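4,5-DOPA dioxygenase extradiol (PDB 2PW6) opens the aromatic ring of DOPA between carbons 4 and 5 in vitro as a zinc-dependent extradiol dioxygenase, its physiological substrate being unknown. Local coordinates at residues A[147-155]-A[211-219]. Residues are numbered along the deposited sequence; the frame is centred on the assembly and turned at random.
Sequences KPAAWHFEM and VEQHPLVNY
Phe153 meets Val211, Val217 and His214 with different parts of its side chain. Its CD2 lies 3.6 Å from Val211 CG2, and its CB packs 3.9 Å from Val217 CG2. On the other side of the ring, Phe153 CE1 comes to 4.0 Å from His214 CD2; the two ring planes are inclined at 50°. CG of Phe153 is anti to the backbone N (chi1 -175°), which carries the ring out to both valines and the histidine. One turn earlier on the helix, at Ala150, Val217 CG1 rests against the backbone, 3.7 Å from Ala150 N. Ala149 CB sits 3.2 Å from Val217 O and also reaches the edge of the Tyr219 ring. Glu154 OE2 lies by Val211 CG1, and Glu212 OE1 by Ala150 CB.

Bonds inside the loop hold its shape. His214 ND1 accepts a hydrogen bond from Leu216 N at 3.0 Å, nearly in the ring plane, which limits rotation of the imidazole. Asn218 ND2 donates to Glu212 O with an N-H...O angle of 169°. Further out, Tyr219 stacks on Tyr235, and its side chain is about 10 Å from a bound zinc ion. Replacing Phe153 by alanine is likely to leave a gap where the ring lay against Val211 CG2, Val217 CG2 and His214 CD2.

The first turns of helix 149-159 thus join the loop before helix 225-228 mainly by apolar contact, while polar bonds shape the loop itself.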
ATOM      1  N   LYS A 147      19.479 -10.971   5.086  1.00 42.00           N
ATOM      2  CA  LYS A 147      20.580 -11.392   4.250  1.00 41.13           C
ATOM      3  C   LYS A 147      21.230 -10.204   3.547  1.00 41.90           C
ATOM      4  O   LYS A 147      20.529  -9.259   3.198  1.00 41.39           O
ATOM      5  CB  LYS A 147      20.095 -12.419   3.212  1.00 40.95           C
ATOM      6  CG  LYS A 147      19.645 -13.755   3.806  1.00 40.81           C
ATOM      7  CD  LYS A 147      20.746 -14.364   4.715  1.00 41.58           C
ATOM      8  CE  LYS A 147      20.536 -15.848   4.935  1.00 42.50           C
ATOM      9  NZ  LYS A 147      19.291 -16.108   5.691  1.00 42.12           N
ATOM     10  N   PRO A 148      22.571 -10.258   3.335  1.00 42.33           N
ATOM     11  CA  PRO A 148      23.267  -9.176   2.658  1.00 42.85           C
ATOM     12  C   PRO A 148      23.088  -9.205   1.155  1.00 43.26           C
ATOM     13  O   PRO A 148      22.693 -10.229   0.585  1.00 44.21           O
ATOM     14  CB  PRO A 148      24.749  -9.444   3.011  1.00 43.83           C
ATOM     15  CG  PRO A 148      24.822 -10.987   3.151  1.00 42.17           C
ATOM     16  CD  PRO A 148      23.505 -11.326   3.794  1.00 42.03           C
ATOM     17  N   ALA A 149      23.452  -8.091   0.522  1.00 42.84           N
ATOM     18  CA  ALA A 149      23.289  -7.860  -0.913  1.00 42.29           C
ATOM     19  C   ALA A 149      23.840  -8.959  -1.834  1.00 42.39           C
ATOM     20  O   ALA A 149      23.258  -9.214  -2.910  1.00 42.19           O
ATOM     21  CB  ALA A 149      23.905  -6.496  -1.303  1.00 41.58           C
ATOM     22  N   ALA A 150      24.987  -9.526  -1.440  1.00 41.40           N
ATOM     23  CA  ALA A 150      25.685 -10.576  -2.164  1.00 41.79           C
ATOM     24  C   ALA A 150      24.810 -11.854  -2.262  1.00 41.75           C
ATOM     25  O   ALA A 150      24.757 -12.518  -3.293  1.00 41.64           O
ATOM     26  CB  ALA A 150      27.023 -10.888  -1.455  1.00 41.71           C
ATOM     27  N   TRP A 151      24.119 -12.137  -1.168  1.00 41.79           N
ATOM     28  CA  TRP A 151      23.211 -13.251  -1.030  1.00 42.74           C
ATOM     29  C   TRP A 151      22.007 -13.106  -1.989  1.00 42.32           C
ATOM     30  O   TRP A 151      21.666 -14.038  -2.737  1.00 42.97           O
ATOM     31  CB  TRP A 151      22.786 -13.344   0.451  1.00 42.29           C
ATOM     32  CG  TRP A 151      22.039 -14.588   0.802  1.00 43.73           C
ATOM     33  CD1 TRP A 151      22.554 -15.745   1.350  1.00 43.71           C
ATOM     34  CD2 TRP A 151      20.627 -14.813   0.636  1.00 43.23           C
ATOM     35  NE1 TRP A 151      21.540 -16.663   1.543  1.00 44.02           N
ATOM     36  CE2 TRP A 151      20.351 -16.120   1.115  1.00 42.31           C
ATOM     37  CE3 TRP A 151      19.568 -14.031   0.137  1.00 41.78           C
ATOM     38  CZ2 TRP A 151      19.059 -16.664   1.108  1.00 42.16           C
ATOM     39  CZ3 TRP A 151      18.282 -14.570   0.138  1.00 43.21           C
ATOM     40  CH2 TRP A 151      18.043 -15.882   0.620  1.00 43.10           C
ATOM     41  N   HIS A 152      21.383 -11.929  -1.988  1.00 41.25           N
ATOM     42  CA  HIS A 152      20.338 -11.621  -2.957  1.00 40.10           C
ATOM     43  C   HIS A 152      20.810 -11.706  -4.390  1.00 40.93           C
ATOM     44  O   HIS A 152      20.051 -12.153  -5.251  1.00 41.24           O
ATOM     45  CB  HIS A 152      19.726 -10.274  -2.654  1.00 39.72           C
ATOM     46  CG  HIS A 152      19.200 -10.186  -1.257  1.00 38.70           C
ATOM     47  ND1 HIS A 152      18.044 -10.817  -0.868  1.00 35.40           N
ATOM     48  CD2 HIS A 152      19.707  -9.599  -0.142  1.00 36.84           C
ATOM     49  CE1 HIS A 152      17.831 -10.584   0.416  1.00 38.96           C
ATOM     50  NE2 HIS A 152      18.828  -9.851   0.882  1.00 39.15           N
ATOM     51  N   PHE A 153      22.056 -11.301  -4.657  1.00 41.02           N
ATOM     52  CA  PHE A 153      22.670 -11.530  -5.978  1.00 41.43           C
ATOM     53  C   PHE A 153      22.794 -13.041  -6.269  1.00 42.48           C
ATOM     54  O   PHE A 153      22.450 -13.489  -7.367  1.00 42.71           O
ATOM     55  CB  PHE A 153      24.041 -10.824  -6.111  1.00 40.76           C
ATOM     56  CG  PHE A 153      24.661 -10.919  -7.507  1.00 39.82           C
ATOM     57  CD1 PHE A 153      24.457  -9.917  -8.442  1.00 40.40           C
ATOM     58  CD2 PHE A 153      25.452 -12.006  -7.867  1.00 38.93           C
ATOM     59  CE1 PHE A 153      25.026  -9.998  -9.718  1.00 40.83           C
ATOM     60  CE2 PHE A 153      26.002 -12.114  -9.145  1.00 39.93           C
ATOM     61  CZ  PHE A 153      25.793 -11.090 -10.068  1.00 40.44           C
ATOM     62  N   GLU A 154      23.308 -13.808  -5.305  1.00 44.09           N
ATOM     63  CA  GLU A 154      23.357 -15.280  -5.439  1.00 46.07           C
ATOM     64  C   GLU A 154      21.990 -15.911  -5.730  1.00 45.57           C
ATOM     65  O   GLU A 154      21.923 -16.869  -6.493  1.00 45.89           O
ATOM     66  CB  GLU A 154      24.015 -15.975  -4.240  1.00 45.96           C
ATOM     67  CG  GLU A 154      25.518 -15.714  -4.056  1.00 51.11           C
ATOM     68  CD  GLU A 154      26.416 -16.124  -5.236  1.00 56.26           C
ATOM     69  OE1 GLU A 154      25.929 -16.700  -6.251  1.00 57.43           O
ATOM     70  OE2 GLU A 154      27.638 -15.843  -5.127  1.00 57.19           O
HETATM   71  N   MSE A 155      20.924 -15.353  -5.146  1.00 45.74           N
HETATM   72  CA  MSE A 155      19.534 -15.747  -5.458  1.00 46.27           C
HETATM   73  C   MSE A 155      19.185 -15.703  -6.943  1.00 46.01           C
HETATM   74  O   MSE A 155      18.590 -16.644  -7.467  1.00 46.24           O
HETATM   75  CB  MSE A 155      18.525 -14.884  -4.708  1.00 46.37           C
HETATM   76  CG  MSE A 155      18.458 -15.142  -3.231  1.00 49.65           C
HETATM   77 SE   MSE A 155      17.793 -16.987  -2.840  1.00 54.18          SE
HETATM   78  CE  MSE A 155      15.889 -16.700  -3.233  1.00 46.52           C
ATOM     79  N   VAL A 211      31.503 -11.799  -6.941  1.00 60.63           N
ATOM     80  CA  VAL A 211      30.287 -11.168  -6.400  1.00 61.10           C
ATOM     81  C   VAL A 211      30.602 -10.141  -5.300  1.00 61.16           C
ATOM     82  O   VAL A 211      30.121  -9.009  -5.337  1.00 61.16           O
ATOM     83  CB  VAL A 211      29.252 -12.257  -5.919  1.00 60.93           C
ATOM     84  CG1 VAL A 211      29.888 -13.209  -4.898  1.00 61.89           C
ATOM     85  CG2 VAL A 211      27.964 -11.639  -5.365  1.00 60.40           C
ATOM     86  N   GLU A 212      31.445 -10.553  -4.357  1.00 61.57           N
ATOM     87  CA  GLU A 212      31.897  -9.740  -3.234  1.00 61.92           C
ATOM     88  C   GLU A 212      32.506  -8.398  -3.635  1.00 60.93           C
ATOM     89  O   GLU A 212      32.504  -7.454  -2.845  1.00 60.97           O
ATOM     90  CB  GLU A 212      32.922 -10.529  -2.410  1.00 62.54           C
ATOM     91  CG  GLU A 212      32.371 -11.780  -1.730  1.00 65.97           C
ATOM     92  CD  GLU A 212      31.306 -11.479  -0.667  1.00 69.69           C
ATOM     93  OE1 GLU A 212      30.172 -11.100  -1.045  1.00 70.45           O
ATOM     94  OE2 GLU A 212      31.605 -11.647   0.545  1.00 71.10           O
ATOM     95  N   GLN A 213      33.034  -8.330  -4.851  1.00 59.86           N
ATOM     96  CA  GLN A 213      33.625  -7.108  -5.374  1.00 59.22           C
ATOM     97  C   GLN A 213      32.728  -6.393  -6.405  1.00 57.67           C
ATOM     98  O   GLN A 213      33.174  -5.434  -7.049  1.00 57.92           O
ATOM     99  CB  GLN A 213      35.026  -7.371  -5.985  1.00 59.89           C
ATOM    100  CG  GLN A 213      35.857  -8.520  -5.381  1.00 62.85           C
ATOM    101  CD  GLN A 213      36.381  -8.250  -3.959  1.00 67.24           C
ATOM    102  OE1 GLN A 213      36.270  -7.139  -3.429  1.00 67.65           O
ATOM    103  NE2 GLN A 213      36.959  -9.289  -3.338  1.00 69.03           N
ATOM    104  N   HIS A 214      31.477  -6.828  -6.564  1.00 55.96           N
ATOM    105  CA  HIS A 214      30.549  -6.164  -7.515  1.00 54.13           C
ATOM    106  C   HIS A 214      30.120  -4.801  -6.959  1.00 53.82           C
ATOM    107  O   HIS A 214      29.613  -4.728  -5.841  1.00 52.70           O
ATOM    108  CB  HIS A 214      29.319  -7.045  -7.792  1.00 53.85           C
ATOM    109  CG  HIS A 214      28.577  -6.713  -9.056  1.00 51.23           C
ATOM    110  ND1 HIS A 214      28.112  -5.448  -9.349  1.00 48.35           N
ATOM    111  CD2 HIS A 214      28.187  -7.500 -10.088  1.00 49.60           C
ATOM    112  CE1 HIS A 214      27.487  -5.462 -10.514  1.00 46.60           C
ATOM    113  NE2 HIS A 214      27.520  -6.696 -10.986  1.00 48.49           N
ATOM    114  N   PRO A 215      30.348  -3.713  -7.736  1.00 53.99           N
ATOM    115  CA  PRO A 215      29.923  -2.348  -7.390  1.00 53.71           C
ATOM    116  C   PRO A 215      28.443  -2.244  -7.024  1.00 52.76           C
ATOM    117  O   PRO A 215      28.090  -1.535  -6.084  1.00 52.74           O
ATOM    118  CB  PRO A 215      30.187  -1.568  -8.687  1.00 53.72           C
ATOM    119  CG  PRO A 215      31.328  -2.253  -9.285  1.00 53.82           C
ATOM    120  CD  PRO A 215      31.068  -3.718  -9.025  1.00 54.09           C
ATOM    121  N   LEU A 216      27.595  -2.969  -7.745  1.00 51.92           N
ATOM    122  CA  LEU A 216      26.161  -2.939  -7.479  1.00 50.90           C
ATOM    123  C   LEU A 216      25.769  -3.794  -6.285  1.00 50.53           C
ATOM    124  O   LEU A 216      24.703  -3.613  -5.702  1.00 50.57           O
ATOM    125  CB  LEU A 216      25.378  -3.310  -8.726  1.00 50.89           C
ATOM    126  CG  LEU A 216      25.578  -2.349  -9.899  1.00 50.02           C
ATOM    127  CD1 LEU A 216      24.501  -2.575 -10.958  1.00 49.23           C
ATOM    128  CD2 LEU A 216      25.557  -0.886  -9.455  1.00 48.93           C
ATOM    129  N   VAL A 217      26.655  -4.707  -5.902  1.00 49.94           N
ATOM    130  CA  VAL A 217      26.471  -5.478  -4.681  1.00 49.37           C
ATOM    131  C   VAL A 217      26.946  -4.648  -3.498  1.00 49.69           C
ATOM    132  O   VAL A 217      26.327  -4.656  -2.447  1.00 48.71           O
ATOM    133  CB  VAL A 217      27.220  -6.840  -4.745  1.00 49.04           C
ATOM    134  CG1 VAL A 217      27.433  -7.438  -3.349  1.00 47.45           C
ATOM    135  CG2 VAL A 217      26.469  -7.795  -5.656  1.00 48.57           C
ATOM    136  N   ASN A 218      28.066  -3.948  -3.690  1.00 50.58           N
ATOM    137  CA  ASN A 218      28.637  -3.040  -2.683  1.00 51.38           C
ATOM    138  C   ASN A 218      28.103  -1.613  -2.861  1.00 51.21           C
ATOM    139  O   ASN A 218      28.861  -0.647  -2.725  1.00 51.75           O
ATOM    140  CB  ASN A 218      30.179  -3.018  -2.783  1.00 51.20           C
ATOM    141  CG  ASN A 218      30.816  -4.363  -2.458  1.00 52.67           C
ATOM    142  OD1 ASN A 218      30.689  -4.887  -1.350  1.00 53.03           O
ATOM    143  ND2 ASN A 218      31.528  -4.914  -3.424  1.00 53.18           N
ATOM    144  N   TYR A 219      26.813  -1.484  -3.169  1.00 50.59           N
ATOM    145  CA  TYR A 219      26.230  -0.201  -3.578  1.00 50.27           C
ATOM    146  C   TYR A 219      26.336   0.879  -2.480  1.00 50.49           C
ATOM    147  O   TYR A 219      26.461   2.050  -2.780  1.00 50.69           O
ATOM    148  CB  TYR A 219      24.783  -0.366  -4.084  1.00 48.67           C
ATOM    149  CG  TYR A 219      23.800  -0.659  -2.977  1.00 48.43           C
ATOM    150  CD1 TYR A 219      22.944   0.331  -2.485  1.00 47.24           C
ATOM    151  CD2 TYR A 219      23.736  -1.922  -2.399  1.00 46.11           C
ATOM    152  CE1 TYR A 219      22.038   0.056  -1.447  1.00 46.41           C
ATOM    153  CE2 TYR A 219      22.847  -2.201  -1.372  1.00 46.39           C
ATOM    154  CZ  TYR A 219      21.995  -1.220  -0.898  1.00 47.74           C
ATOM    155  OH  TYR A 219      21.114  -1.531   0.146  1.00 47.08           O
TER